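Local coordinates for protein NADH oxidoreductase (Mesorhizobium loti, PDB 3PI7) that probably binds NADPH and acts as an oxidoreductase on NAD(P)H, consistent with a putative quinone reductase built from a GroES-like and a Rossmann domain, at residues 15-20 against 77-82; 29-34 against 68-73; 62-67 against 83-88. All blocks are in the same frame, centred on the assembly; numbering follows the deposited sequence.

Contact 1 (15-20 against 77-82). With K (potassium ion), chain G; PO4 (phosphate ion), chain E.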
ATOM      1  N   LEU A  15      35.284 -11.189   2.989  1.00 13.24           N
ATOM      2  CA  LEU A  15      34.755 -10.892   4.308  1.00 13.06           C
ATOM      3  C   LEU A  15      34.149  -9.529   4.439  1.00 15.38           C
ATOM      4  O   LEU A  15      34.739  -8.540   4.017  1.00 14.54           O
ATOM      5  CB  LEU A  15      35.863 -11.017   5.338  1.00 13.25           C
ATOM      6  CG  LEU A  15      36.726 -12.253   5.224  1.00 17.53           C
ATOM      7  CD1 LEU A  15      37.900 -12.152   6.174  1.00 19.68           C
ATOM      8  CD2 LEU A  15      35.914 -13.513   5.471  1.00 16.09           C
ATOM      9  N   LEU A  16      33.008  -9.471   5.122  1.00 11.89           N
ATOM     10  CA  LEU A  16      32.332  -8.199   5.385  1.00 11.14           C
ATOM     11  C   LEU A  16      33.188  -7.289   6.242  1.00 16.31           C
ATOM     12  O   LEU A  16      33.707  -7.709   7.283  1.00 16.23           O
ATOM     13  CB  LEU A  16      31.004  -8.446   6.082  1.00 10.07           C
ATOM     14  CG  LEU A  16      29.959  -9.105   5.232  1.00 13.02           C
ATOM     15  CD1 LEU A  16      28.936  -9.764   6.101  1.00 13.80           C
ATOM     16  CD2 LEU A  16      29.341  -8.109   4.233  1.00 13.19           C
ATOM     17  N   VAL A  17      33.328  -6.032   5.802  1.00 14.19           N
ATOM     18  CA  VAL A  17      34.089  -5.022   6.531  1.00 15.76           C
ATOM     19  C   VAL A  17      33.116  -4.312   7.473  1.00 20.82           C
ATOM     20  O   VAL A  17      33.488  -3.919   8.584  1.00 20.44           O
ATOM     21  CB  VAL A  17      34.757  -4.068   5.504  1.00 19.76           C
ATOM     22  CG1 VAL A  17      35.292  -2.792   6.141  1.00 20.77           C
ATOM     23  CG2 VAL A  17      35.858  -4.786   4.753  1.00 19.51           C
ATOM     24  N   GLY A  18      31.885  -4.155   7.005  1.00 18.45           N
ATOM     25  CA  GLY A  18      30.828  -3.493   7.761  1.00 19.88           C
ATOM     26  C   GLY A  18      30.114  -4.423   8.713  1.00 20.33           C
ATOM     27  O   GLY A  18      30.114  -5.641   8.530  1.00 17.97           O
ATOM     28  N   ASP A  19      29.543  -3.841   9.758  1.00 17.91           N
ATOM     29  CA  ASP A  19      28.747  -4.552  10.738  1.00 17.35           C
ATOM     30  C   ASP A  19      27.337  -3.967  10.754  1.00 19.53           C
ATOM     31  O   ASP A  19      27.164  -2.752  10.520  1.00 17.29           O
ATOM     32  CB  ASP A  19      29.405  -4.462  12.128  1.00 18.83           C
ATOM     33  CG  ASP A  19      28.884  -5.530  13.061  1.00 26.76           C
ATOM     34  OD1 ASP A  19      28.889  -6.716  12.670  1.00 24.66           O
ATOM     35  OD2 ASP A  19      28.405  -5.177  14.159  1.00 34.01           O
ATOM     36  N   GLY A  20      26.339  -4.818  11.051  1.00 16.77           N
ATOM     37  CA  GLY A  20      24.948  -4.383  11.120  1.00 14.69           C
ATOM     38  C   GLY A  20      24.474  -3.694   9.861  1.00 17.49           C
ATOM     39  O   GLY A  20      24.684  -4.191   8.745  1.00 14.28           O
ATOM     40  N   ARG A  77      24.651  -7.185   8.659  1.00 12.70           N
ATOM     41  CA  ARG A  77      25.959  -7.763   8.385  1.00 11.61           C
ATOM     42  C   ARG A  77      26.587  -8.251   9.673  1.00 16.16           C
ATOM     43  O   ARG A  77      26.416  -7.618  10.721  1.00 16.29           O
ATOM     44  CB  ARG A  77      26.859  -6.644   7.798  1.00 11.26           C
ATOM     45  CG  ARG A  77      26.439  -6.202   6.400  1.00 11.31           C
ATOM     46  CD  ARG A  77      27.164  -4.916   5.987  1.00 12.28           C
ATOM     47  NE  ARG A  77      26.980  -3.823   6.954  1.00 14.34           N
ATOM     48  CZ  ARG A  77      27.386  -2.575   6.752  1.00 23.92           C
ATOM     49  NH1 ARG A  77      27.965  -2.240   5.610  1.00 15.59           N
ATOM     50  NH2 ARG A  77      27.239  -1.658   7.704  1.00 15.76           N
ATOM     51  N   VAL A  78      27.355  -9.335   9.598  1.00 12.28           N
ATOM     52  CA  VAL A  78      28.177  -9.760  10.720  1.00 12.25           C
ATOM     53  C   VAL A  78      29.612  -9.512  10.234  1.00 15.07           C
ATOM     54  O   VAL A  78      30.076 -10.204   9.331  1.00 14.38           O
ATOM     55  CB  VAL A  78      27.930 -11.220  11.199  1.00 16.02           C
ATOM     56  CG1 VAL A  78      28.881 -11.580  12.351  1.00 16.49           C
ATOM     57  CG2 VAL A  78      26.488 -11.394  11.645  1.00 14.41           C
ATOM     58  N   LYS A  79      30.261  -8.467  10.751  1.00 14.99           N
ATOM     59  CA  LYS A  79      31.623  -8.131  10.349  1.00 14.47           C
ATOM     60  C   LYS A  79      32.526  -9.356  10.426  1.00 16.87           C
ATOM     61  O   LYS A  79      32.503 -10.097  11.406  1.00 17.40           O
ATOM     62  CB  LYS A  79      32.187  -6.997  11.233  1.00 17.35           C
ATOM     63  CG  LYS A  79      33.640  -6.658  10.947  1.00 23.65           C
ATOM     64  CD  LYS A  79      34.035  -5.292  11.551  1.00 32.28           C
ATOM     65  CE  LYS A  79      35.508  -5.008  11.346  1.00 45.12           C
ATOM     66  NZ  LYS A  79      35.845  -4.688   9.928  1.00 56.06           N
ATOM     67  N   GLY A  80      33.311  -9.542   9.380  1.00 14.14           N
ATOM     68  CA  GLY A  80      34.286 -10.616   9.299  1.00 13.01           C
ATOM     69  C   GLY A  80      33.762 -11.907   8.718  1.00 14.25           C
ATOM     70  O   GLY A  80      34.527 -12.872   8.596  1.00 15.70           O
ATOM     71  N   ARG A  81      32.456 -11.974   8.403  1.00 11.81           N
ATOM     72  CA  ARG A  81      31.910 -13.168   7.783  1.00 10.96           C
ATOM     73  C   ARG A  81      31.906 -13.008   6.290  1.00 13.50           C
ATOM     74  O   ARG A  81      31.723 -11.898   5.799  1.00 14.72           O
ATOM     75  CB  ARG A  81      30.464 -13.457   8.263  1.00 12.32           C
ATOM     76  CG  ARG A  81      30.367 -13.624   9.744  1.00 13.87           C
ATOM     77  CD  ARG A  81      31.142 -14.824  10.262  1.00 13.33           C
ATOM     78  NE  ARG A  81      30.967 -14.882  11.713  1.00 12.08           N
ATOM     79  CZ  ARG A  81      29.912 -15.452  12.302  1.00 15.78           C
ATOM     80  NH1 ARG A  81      28.975 -16.044  11.572  1.00 14.69           N
ATOM     81  NH2 ARG A  81      29.761 -15.381  13.618  1.00 13.43           N
ATOM     82  N   PRO A  82      32.028 -14.114   5.561  1.00  9.70           N
ATOM     83  CA  PRO A  82      31.883 -14.049   4.106  1.00  9.99           C
ATOM     84  C   PRO A  82      30.458 -13.677   3.739  1.00 13.72           C
ATOM     85  O   PRO A  82      29.478 -14.153   4.355  1.00 12.73           O
ATOM     86  CB  PRO A  82      32.139 -15.511   3.669  1.00 10.36           C
ATOM     87  CG  PRO A  82      32.934 -16.111   4.784  1.00 13.67           C
ATOM     88  CD  PRO A  82      32.295 -15.502   5.997  1.00  8.90           C
TER
HETATM   89  K     K G 354      26.789  -0.353  11.617  1.00 32.85           K
HETATM   90  P   PO4 E 352      28.653   1.552   8.568  1.00 43.43           P
HETATM   91  O1  PO4 E 352      27.747   2.875   8.711  1.00 47.25           O
HETATM   92  O2  PO4 E 352      30.189   1.934   8.704  1.00 50.67           O
HETATM   93  O3  PO4 E 352      28.440   0.978   7.129  1.00 42.40           O
HETATM   94  O4  PO4 E 352      28.210   0.569   9.746  1.00 49.50           O
HETATM   95  O   HOH W   1      26.553  -1.881  13.783  1.00 57.13           O
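Leu16 uses both polar groups of its backbone to hold the facing loop: its N donates to Arg81 O at 2.8 Å, and its O accepts from Gly80 N at 2.8 Å. Gly20 and Arg77 form a single antiparallel hydrogen-bonded pair, their CA atoms 4.5 Å apart. Segment 77-82 presents Gly80 N and Arg81 O from a type II beta turn, Val78 to Arg81, with Gly80 at its third position, where a CB would be jammed against the preceding carbonyl. The end of strand 10-16 is thus tied to the connection between helix 63-69 and strand 86-94 in the GroES-like part of the fold. Leu16 CD1 lies 3.5 Å from Val78 O, and Leu16 CD2 meets Arg77 CG. Arg77 bends at chi3 (-55°), which brings NE to 2.9 Å from Gly20 O; this oxygen also accepts from Arg77 N, on the other face of its carbonyl plane. Gly18 CA lies 3.7 Å above the centre of the Arg77 guanidinium, where a CB would collide with NH1. Arg77 NH2 donates to phosphate O3 in the guanidinium plane and, less directly, to Asp19 O from above that carbonyl. The potassium ion is bound by Asp19 O at 2.7 Å and by Tyr21 O. Asp19 OD1 receives Lys79 N on its anti lone pair, almost straight (177°), while Lys79 NZ, swung round at chi4 (72°), meets Val17 O in the carbonyl plane at 2.8 Å.

Contact 2 (29-34 against 68-73)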
ATOM      1  N   ALA A  29      24.290   1.340  -6.622  1.00 24.96           N
ATOM      2  CA  ALA A  29      25.466   1.137  -7.471  1.00 25.89           C
ATOM      3  C   ALA A  29      26.640   0.652  -6.630  1.00 26.02           C
ATOM      4  O   ALA A  29      26.840   1.117  -5.508  1.00 24.12           O
ATOM      5  CB  ALA A  29      25.832   2.436  -8.180  1.00 27.41           C
ATOM      6  N   LEU A  30      27.373  -0.314  -7.150  1.00 24.58           N
ATOM      7  CA  LEU A  30      28.562  -0.823  -6.467  1.00 24.45           C
ATOM      8  C   LEU A  30      29.751  -0.246  -7.184  1.00 26.92           C
ATOM      9  O   LEU A  30      30.130  -0.720  -8.256  1.00 25.97           O
ATOM     10  CB  LEU A  30      28.601  -2.353  -6.419  1.00 23.61           C
ATOM     11  CG  LEU A  30      29.736  -2.932  -5.567  1.00 27.78           C
ATOM     12  CD1 LEU A  30      29.502  -2.681  -4.068  1.00 27.74           C
ATOM     13  CD2 LEU A  30      29.946  -4.380  -5.874  1.00 32.29           C
ATOM     14  N   GLU A  31      30.242   0.850  -6.639  1.00 25.01           N
ATOM     15  CA  GLU A  31      31.329   1.639  -7.162  1.00 27.41           C
ATOM     16  C   GLU A  31      32.687   0.954  -6.901  1.00 27.50           C
ATOM     17  O   GLU A  31      33.616   1.093  -7.695  1.00 28.15           O
ATOM     18  CB  GLU A  31      31.267   3.073  -6.548  1.00 30.34           C
ATOM     19  CG  GLU A  31      31.555   3.227  -5.049  1.00 44.26           C
ATOM     20  CD  GLU A  31      30.631   2.640  -3.987  1.00 63.73           C
ATOM     21  OE1 GLU A  31      29.590   2.035  -4.332  1.00 51.04           O
ATOM     22  OE2 GLU A  31      30.966   2.784  -2.789  1.00 59.56           O
ATOM     23  N   ALA A  32      32.802   0.256  -5.766  1.00 21.42           N
ATOM     24  CA  ALA A  32      34.006  -0.442  -5.325  1.00 21.39           C
ATOM     25  C   ALA A  32      33.650  -1.523  -4.310  1.00 22.72           C
ATOM     26  O   ALA A  32      32.631  -1.402  -3.616  1.00 21.19           O
ATOM     27  CB  ALA A  32      34.998   0.543  -4.712  1.00 23.57           C
HETATM   28  N   MSE A  33      34.503  -2.564  -4.200  1.00 16.75           N
HETATM   29  CA  MSE A  33      34.283  -3.622  -3.222  1.00 14.37           C
HETATM   30  C   MSE A  33      35.019  -3.345  -1.914  1.00 15.60           C
HETATM   31  O   MSE A  33      34.552  -3.748  -0.852  1.00 16.02           O
HETATM   32  CB  MSE A  33      34.771  -4.973  -3.779  1.00 15.65           C
HETATM   33  CG  MSE A  33      34.002  -5.419  -4.982  1.00 18.12           C
HETATM   34 SE   MSE A  33      32.559  -6.528  -4.517  0.75 20.55          SE
HETATM   35  CE  MSE A  33      33.397  -8.277  -4.515  1.00 16.72           C
ATOM     36  N   GLU A  34      36.183  -2.656  -1.992  1.00 14.80           N
ATOM     37  CA  GLU A  34      37.075  -2.420  -0.853  1.00 13.20           C
ATOM     38  C   GLU A  34      36.427  -1.742   0.338  1.00 16.27           C
ATOM     39  O   GLU A  34      36.854  -2.056   1.450  1.00 16.74           O
ATOM     40  CB  GLU A  34      38.321  -1.640  -1.270  1.00 13.85           C
ATOM     41  CG  GLU A  34      39.190  -2.390  -2.266  1.00 16.58           C
ATOM     42  CD  GLU A  34      38.831  -2.231  -3.732  1.00 29.69           C
ATOM     43  OE1 GLU A  34      37.769  -1.644  -4.051  1.00 23.18           O
ATOM     44  OE2 GLU A  34      39.596  -2.761  -4.567  1.00 26.77           O
ATOM     45  N   PHE A  68      23.141  -5.913   0.648  1.00 12.37           N
ATOM     46  CA  PHE A  68      23.549  -6.472   1.921  1.00 10.81           C
ATOM     47  C   PHE A  68      24.946  -6.034   2.345  1.00 12.23           C
ATOM     48  O   PHE A  68      25.117  -5.674   3.514  1.00 12.74           O
ATOM     49  CB  PHE A  68      23.437  -8.002   1.883  1.00 11.51           C
ATOM     50  CG  PHE A  68      23.975  -8.652   3.127  1.00 12.01           C
ATOM     51  CD1 PHE A  68      23.269  -8.593   4.319  1.00 13.84           C
ATOM     52  CD2 PHE A  68      25.202  -9.318   3.109  1.00 10.79           C
ATOM     53  CE1 PHE A  68      23.753  -9.228   5.470  1.00 14.70           C
ATOM     54  CE2 PHE A  68      25.696  -9.931   4.265  1.00 13.50           C
ATOM     55  CZ  PHE A  68      24.979  -9.862   5.443  1.00 13.29           C
ATOM     56  N   ILE A  69      25.948  -6.092   1.450  1.00 11.00           N
ATOM     57  CA  ILE A  69      27.334  -5.752   1.846  1.00 11.66           C
ATOM     58  C   ILE A  69      27.441  -4.241   2.202  1.00 15.23           C
ATOM     59  O   ILE A  69      28.243  -3.840   3.064  1.00 14.82           O
ATOM     60  CB  ILE A  69      28.379  -6.203   0.786  1.00 14.44           C
ATOM     61  CG1 ILE A  69      28.280  -5.389  -0.528  1.00 14.16           C
ATOM     62  CG2 ILE A  69      28.215  -7.707   0.511  1.00 13.95           C
ATOM     63  CD1 ILE A  69      29.338  -5.680  -1.571  1.00 17.05           C
ATOM     64  N   LYS A  70      26.553  -3.445   1.605  1.00 13.29           N
ATOM     65  CA  LYS A  70      26.486  -2.010   1.846  1.00 14.55           C
ATOM     66  C   LYS A  70      25.748  -1.690   3.137  1.00 19.54           C
ATOM     67  O   LYS A  70      25.693  -0.529   3.507  1.00 17.93           O
ATOM     68  CB  LYS A  70      25.803  -1.322   0.663  1.00 15.78           C
ATOM     69  CG  LYS A  70      26.712  -1.265  -0.568  1.00 17.44           C
ATOM     70  CD  LYS A  70      25.941  -0.778  -1.796  1.00 24.31           C
ATOM     71  CE  LYS A  70      26.754   0.247  -2.539  1.00 39.47           C
ATOM     72  NZ  LYS A  70      26.413   1.630  -2.115  1.00 41.46           N
ATOM     73  N   GLY A  71      25.199  -2.707   3.812  1.00 16.83           N
ATOM     74  CA  GLY A  71      24.413  -2.538   5.043  1.00 15.99           C
ATOM     75  C   GLY A  71      23.040  -1.921   4.786  1.00 18.61           C
ATOM     76  O   GLY A  71      22.451  -1.297   5.670  1.00 19.58           O
ATOM     77  N   GLN A  72      22.544  -2.083   3.562  1.00 15.91           N
ATOM     78  CA  GLN A  72      21.311  -1.510   3.033  1.00 16.98           C
ATOM     79  C   GLN A  72      20.228  -2.559   2.746  1.00 21.04           C
ATOM     80  O   GLN A  72      19.233  -2.266   2.070  1.00 22.09           O
ATOM     81  CB  GLN A  72      21.638  -0.725   1.761  1.00 17.61           C
ATOM     82  CG  GLN A  72      22.453   0.524   2.110  1.00 20.13           C
ATOM     83  CD  GLN A  72      23.069   1.251   0.950  1.00 24.20           C
ATOM     84  OE1 GLN A  72      23.986   2.036   1.125  1.00 24.36           O
ATOM     85  NE2 GLN A  72      22.618   1.001  -0.252  1.00 22.65           N
ATOM     86  N   TYR A  73      20.413  -3.776   3.248  1.00 17.06           N
ATOM     87  CA  TYR A  73      19.453  -4.850   3.041  1.00 15.24           C
ATOM     88  C   TYR A  73      18.635  -5.082   4.329  1.00 19.84           C
ATOM     89  O   TYR A  73      18.891  -4.447   5.339  1.00 21.00           O
ATOM     90  CB  TYR A  73      20.205  -6.130   2.603  1.00 16.25           C
ATOM     91  CG  TYR A  73      19.300  -7.214   2.067  1.00 16.95           C
ATOM     92  CD1 TYR A  73      18.583  -7.031   0.887  1.00 18.63           C
ATOM     93  CD2 TYR A  73      19.239  -8.463   2.682  1.00 17.20           C
ATOM     94  CE1 TYR A  73      17.762  -8.033   0.378  1.00 18.64           C
ATOM     95  CE2 TYR A  73      18.409  -9.471   2.186  1.00 18.66           C
ATOM     96  CZ  TYR A  73      17.688  -9.255   1.021  1.00 22.68           C
ATOM     97  OH  TYR A  73      16.858 -10.226   0.517  1.00 24.41           O
TER
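Lys70 carries much of this interface, and it does so with carbon as well as with charge. Lys70 CE sits 3.1 Å from Ala29 O, and beyond it Lys70 NZ lies 3.9 Å from Glu31 OE1, a long salt bridge, the two side chains crossing at a slant. Neither end depends on this pairing alone: NZ donates to Gly27 O, just before segment 29-34, and Glu31 OE2 is hydrogen-bonded to Tyr36 OH. The lysine reaches this place through a chain bent at chi3 and again at chi4, so that the ammonium group turns toward the loop carbonyls. Lys70 follows directly on helix 63-69, whose C-terminal end is closed by a Schellman motif: Gly71, with positive phi, leaves the helical conformation, its N returns a bond of 3.0 Å to Phe68 O, and Gln72 N probably bonds Ala67 O. The loop between strands 10-16 and 37-43 therefore packs against a helix terminus.

Ile69 and Leu30 supply the apolar half. The isoleucine has CG1 between the backbone N and the carbonyl carbon (chi1 69°). Ile69 CD1 lies 3.9 Å from Leu30 CD1. The two side chains cross at about a right angle, and the leucine also touches Val66 of helix 63-69 and Leu338 of helix 327-338. Met33, present as selenomethionine, adds a looser touch, Met33 SE to Ile69 CD1 at 4.4 Å, and its side chain also rests on Val334 and Pro335 of helix 327-338.

Contact 3 (62-67 against 83-88)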
ATOM      1  N   ASN A  62      23.826 -11.154  -6.727  1.00 16.42           N
ATOM      2  CA  ASN A  62      22.486 -10.607  -6.962  1.00 16.42           C
ATOM      3  C   ASN A  62      22.359  -9.202  -6.412  1.00 19.76           C
ATOM      4  O   ASN A  62      23.092  -8.870  -5.484  1.00 18.32           O
ATOM      5  CB  ASN A  62      21.437 -11.489  -6.275  1.00 17.81           C
ATOM      6  CG  ASN A  62      21.322 -12.856  -6.888  1.00 34.91           C
ATOM      7  OD1 ASN A  62      21.044 -13.005  -8.080  1.00 31.37           O
ATOM      8  ND2 ASN A  62      21.614 -13.874  -6.101  1.00 24.73           N
ATOM      9  N   PRO A  63      21.360  -8.390  -6.839  1.00 19.27           N
ATOM     10  CA  PRO A  63      21.203  -7.048  -6.234  1.00 18.38           C
ATOM     11  C   PRO A  63      21.093  -7.126  -4.707  1.00 18.47           C
ATOM     12  O   PRO A  63      21.652  -6.270  -4.025  1.00 18.17           O
ATOM     13  CB  PRO A  63      19.917  -6.533  -6.882  1.00 20.63           C
ATOM     14  CG  PRO A  63      19.940  -7.157  -8.230  1.00 24.40           C
ATOM     15  CD  PRO A  63      20.384  -8.585  -7.930  1.00 20.28           C
ATOM     16  N   SER A  64      20.460  -8.207  -4.160  1.00 15.10           N
ATOM     17  CA  SER A  64      20.361  -8.377  -2.697  1.00 13.81           C
ATOM     18  C   SER A  64      21.772  -8.473  -2.060  1.00 14.85           C
ATOM     19  O   SER A  64      21.950  -7.974  -0.957  1.00 14.69           O
ATOM     20  CB  SER A  64      19.493  -9.580  -2.322  1.00 16.99           C
ATOM     21  OG  SER A  64      19.919 -10.773  -2.963  1.00 22.27           O
ATOM     22  N   ASP A  65      22.771  -9.099  -2.731  1.00 13.09           N
ATOM     23  CA  ASP A  65      24.140  -9.137  -2.165  1.00 11.95           C
ATOM     24  C   ASP A  65      24.759  -7.746  -2.093  1.00 14.65           C
ATOM     25  O   ASP A  65      25.367  -7.400  -1.091  1.00 15.39           O
ATOM     26  CB  ASP A  65      25.044 -10.044  -2.991  1.00 13.25           C
ATOM     27  CG  ASP A  65      24.621 -11.479  -2.955  1.00 15.42           C
ATOM     28  OD1 ASP A  65      24.635 -12.084  -1.843  1.00 15.24           O
ATOM     29  OD2 ASP A  65      24.294 -12.011  -4.017  1.00 18.10           O
ATOM     30  N   VAL A  66      24.605  -6.953  -3.155  1.00 12.66           N
ATOM     31  CA  VAL A  66      25.145  -5.586  -3.216  1.00 13.63           C
ATOM     32  C   VAL A  66      24.521  -4.763  -2.083  1.00 15.61           C
ATOM     33  O   VAL A  66      25.245  -4.177  -1.286  1.00 15.11           O
ATOM     34  CB  VAL A  66      24.913  -4.965  -4.602  1.00 18.04           C
ATOM     35  CG1 VAL A  66      25.372  -3.499  -4.621  1.00 18.42           C
ATOM     36  CG2 VAL A  66      25.649  -5.775  -5.669  1.00 17.57           C
ATOM     37  N   ALA A  67      23.191  -4.832  -1.924  1.00 13.90           N
ATOM     38  CA  ALA A  67      22.514  -4.094  -0.856  1.00 13.42           C
ATOM     39  C   ALA A  67      22.997  -4.577   0.501  1.00 15.27           C
ATOM     40  O   ALA A  67      23.240  -3.778   1.411  1.00 14.70           O
ATOM     41  CB  ALA A  67      20.994  -4.307  -0.972  1.00 14.27           C
ATOM     42  N   ALA A  83      30.339 -12.793   2.768  1.00 11.87           N
ATOM     43  CA  ALA A  83      29.052 -12.387   2.193  1.00 12.74           C
ATOM     44  C   ALA A  83      28.655 -13.426   1.097  1.00 15.29           C
ATOM     45  O   ALA A  83      29.394 -14.374   0.871  1.00 13.72           O
ATOM     46  CB  ALA A  83      29.195 -10.987   1.602  1.00 13.45           C
ATOM     47  N   GLY A  84      27.510 -13.218   0.443  1.00 13.49           N
ATOM     48  CA  GLY A  84      27.041 -14.077  -0.635  1.00 13.13           C
ATOM     49  C   GLY A  84      25.858 -14.895  -0.195  1.00 15.67           C
ATOM     50  O   GLY A  84      25.940 -15.690   0.752  1.00 14.62           O
ATOM     51  N   PHE A  85      24.750 -14.703  -0.864  1.00 13.32           N
ATOM     52  CA  PHE A  85      23.538 -15.392  -0.437  1.00 12.02           C
ATOM     53  C   PHE A  85      23.318 -16.723  -1.117  1.00 16.53           C
ATOM     54  O   PHE A  85      22.586 -17.528  -0.551  1.00 18.15           O
ATOM     55  CB  PHE A  85      22.309 -14.509  -0.667  1.00 13.52           C
ATOM     56  CG  PHE A  85      22.169 -13.392   0.340  1.00 14.69           C
ATOM     57  CD1 PHE A  85      22.227 -13.652   1.706  1.00 15.62           C
ATOM     58  CD2 PHE A  85      21.939 -12.085  -0.077  1.00 17.37           C
ATOM     59  CE1 PHE A  85      22.139 -12.607   2.634  1.00 16.46           C
ATOM     60  CE2 PHE A  85      21.795 -11.053   0.852  1.00 17.77           C
ATOM     61  CZ  PHE A  85      21.914 -11.318   2.200  1.00 15.67           C
ATOM     62  N   GLU A  86      23.816 -16.945  -2.334  1.00 11.88           N
ATOM     63  CA  GLU A  86      23.544 -18.210  -2.995  1.00 12.35           C
ATOM     64  C   GLU A  86      24.709 -18.735  -3.819  1.00 12.61           C
ATOM     65  O   GLU A  86      25.579 -17.993  -4.251  1.00 12.81           O
ATOM     66  CB  GLU A  86      22.270 -18.163  -3.890  1.00 15.33           C
ATOM     67  CG  GLU A  86      22.397 -17.543  -5.267  1.00 23.02           C
ATOM     68  CD  GLU A  86      21.168 -17.498  -6.169  1.00 28.42           C
ATOM     69  OE1 GLU A  86      20.351 -18.456  -6.189  1.00 17.91           O
ATOM     70  OE2 GLU A  86      21.056 -16.493  -6.902  1.00 21.84           O
ATOM     71  N   GLY A  87      24.633 -20.017  -4.127  1.00 10.09           N
ATOM     72  CA  GLY A  87      25.609 -20.618  -5.010  1.00 10.22           C
ATOM     73  C   GLY A  87      25.299 -22.062  -5.278  1.00 13.36           C
ATOM     74  O   GLY A  87      24.186 -22.556  -5.008  1.00 11.58           O
ATOM     75  N   VAL A  88      26.308 -22.740  -5.785  1.00 10.22           N
ATOM     76  CA  VAL A  88      26.221 -24.161  -6.040  1.00 10.53           C
ATOM     77  C   VAL A  88      27.496 -24.776  -5.487  1.00 13.08           C
ATOM     78  O   VAL A  88      28.598 -24.202  -5.580  1.00 11.90           O
ATOM     79  CB  VAL A  88      25.995 -24.488  -7.541  1.00 14.74           C
ATOM     80  CG1 VAL A  88      27.182 -24.031  -8.384  1.00 14.47           C
ATOM     81  CG2 VAL A  88      25.711 -25.981  -7.767  1.00 15.31           C
TER
HETATM   82  O   HOH W   2      25.359 -11.376   0.492  1.00 13.36           O
HETATM   83  O   HOH W   3      24.596 -14.702  -3.917  1.00 17.85           O
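Asp65 OD1 is gripped by the N-H of Phe85, whose N lies 2.8 Å away on the syn lone pair, and by a water that donates to it while accepting from Gly84 N. This carboxylate joins the first turn of helix 63-69 to the entry of strand 86-94, two neighbouring elements of the GroES-like domain. Asp65 OD2 accepts from Asn62 N at 2.9 Å on the anti lone pair. This is the N3-to-N-cap bond that a capping box would contain; the reciprocal bond is absent, as the side chain of Asn62, the N-cap residue, makes no capping bond. A second water donates to Asp65 OD2 and accepts from Glu86 N at 2.9 Å, so that directly or through water the buried acid reaches Gly84, Phe85 and Glu86. An alanine in place of Asp65 would probably leave Phe85 N without its carboxylate partner, release Asn62 N at the helix start and deprive both waters of an anchor.

The Asn62 amide meets Glu86 instead. Glu86 CG lies between the backbone N and the carbonyl carbon, and the chain runs extended beyond it to the amide. Asn62 ND2 donates to Glu86 OE2 at 2.8 Å in a bond of 161°; the acceptor is close to the amide plane, whereas the donor approaches the carboxylate on the anti side, 31° out of its plane. Asn62 OD1 is taken by Lys344 NZ, and Glu86 OE1 accepts from Val148 N.

The Phe85 ring slides past the Asp65 side chain in the opposite direction, the two planes 26° apart, with Phe85 CD2 3.2 Å from Asp65 OD1. Phe68 and Tyr73 meet the same ring. The water shared by OD1 and Gly84 N lies over its centre, and at its edge Ser64 O stands 3.6 Å from Phe85 CE2.

Depth alone does not set the chemistry, as one short helix and its surroundings illustrate. Contacts 2 and 3 use opposite ends of helix 63-69, its C-terminal close and its N-terminal first turn, and both are largely buried. Yet contact 3 is polar and water-bridged, while contact 2 mixes apolar packing with a long ion pair. Contact 1, only partly buried and farthest from the centre of the chain, is held by backbone and side-chain hydrogen bonds, with potassium and phosphate at its edge. The three adjoin: Arg77 NH1 probably bonds Ile69 O, and Ala83 CB packs against both Leu16 and Ile69.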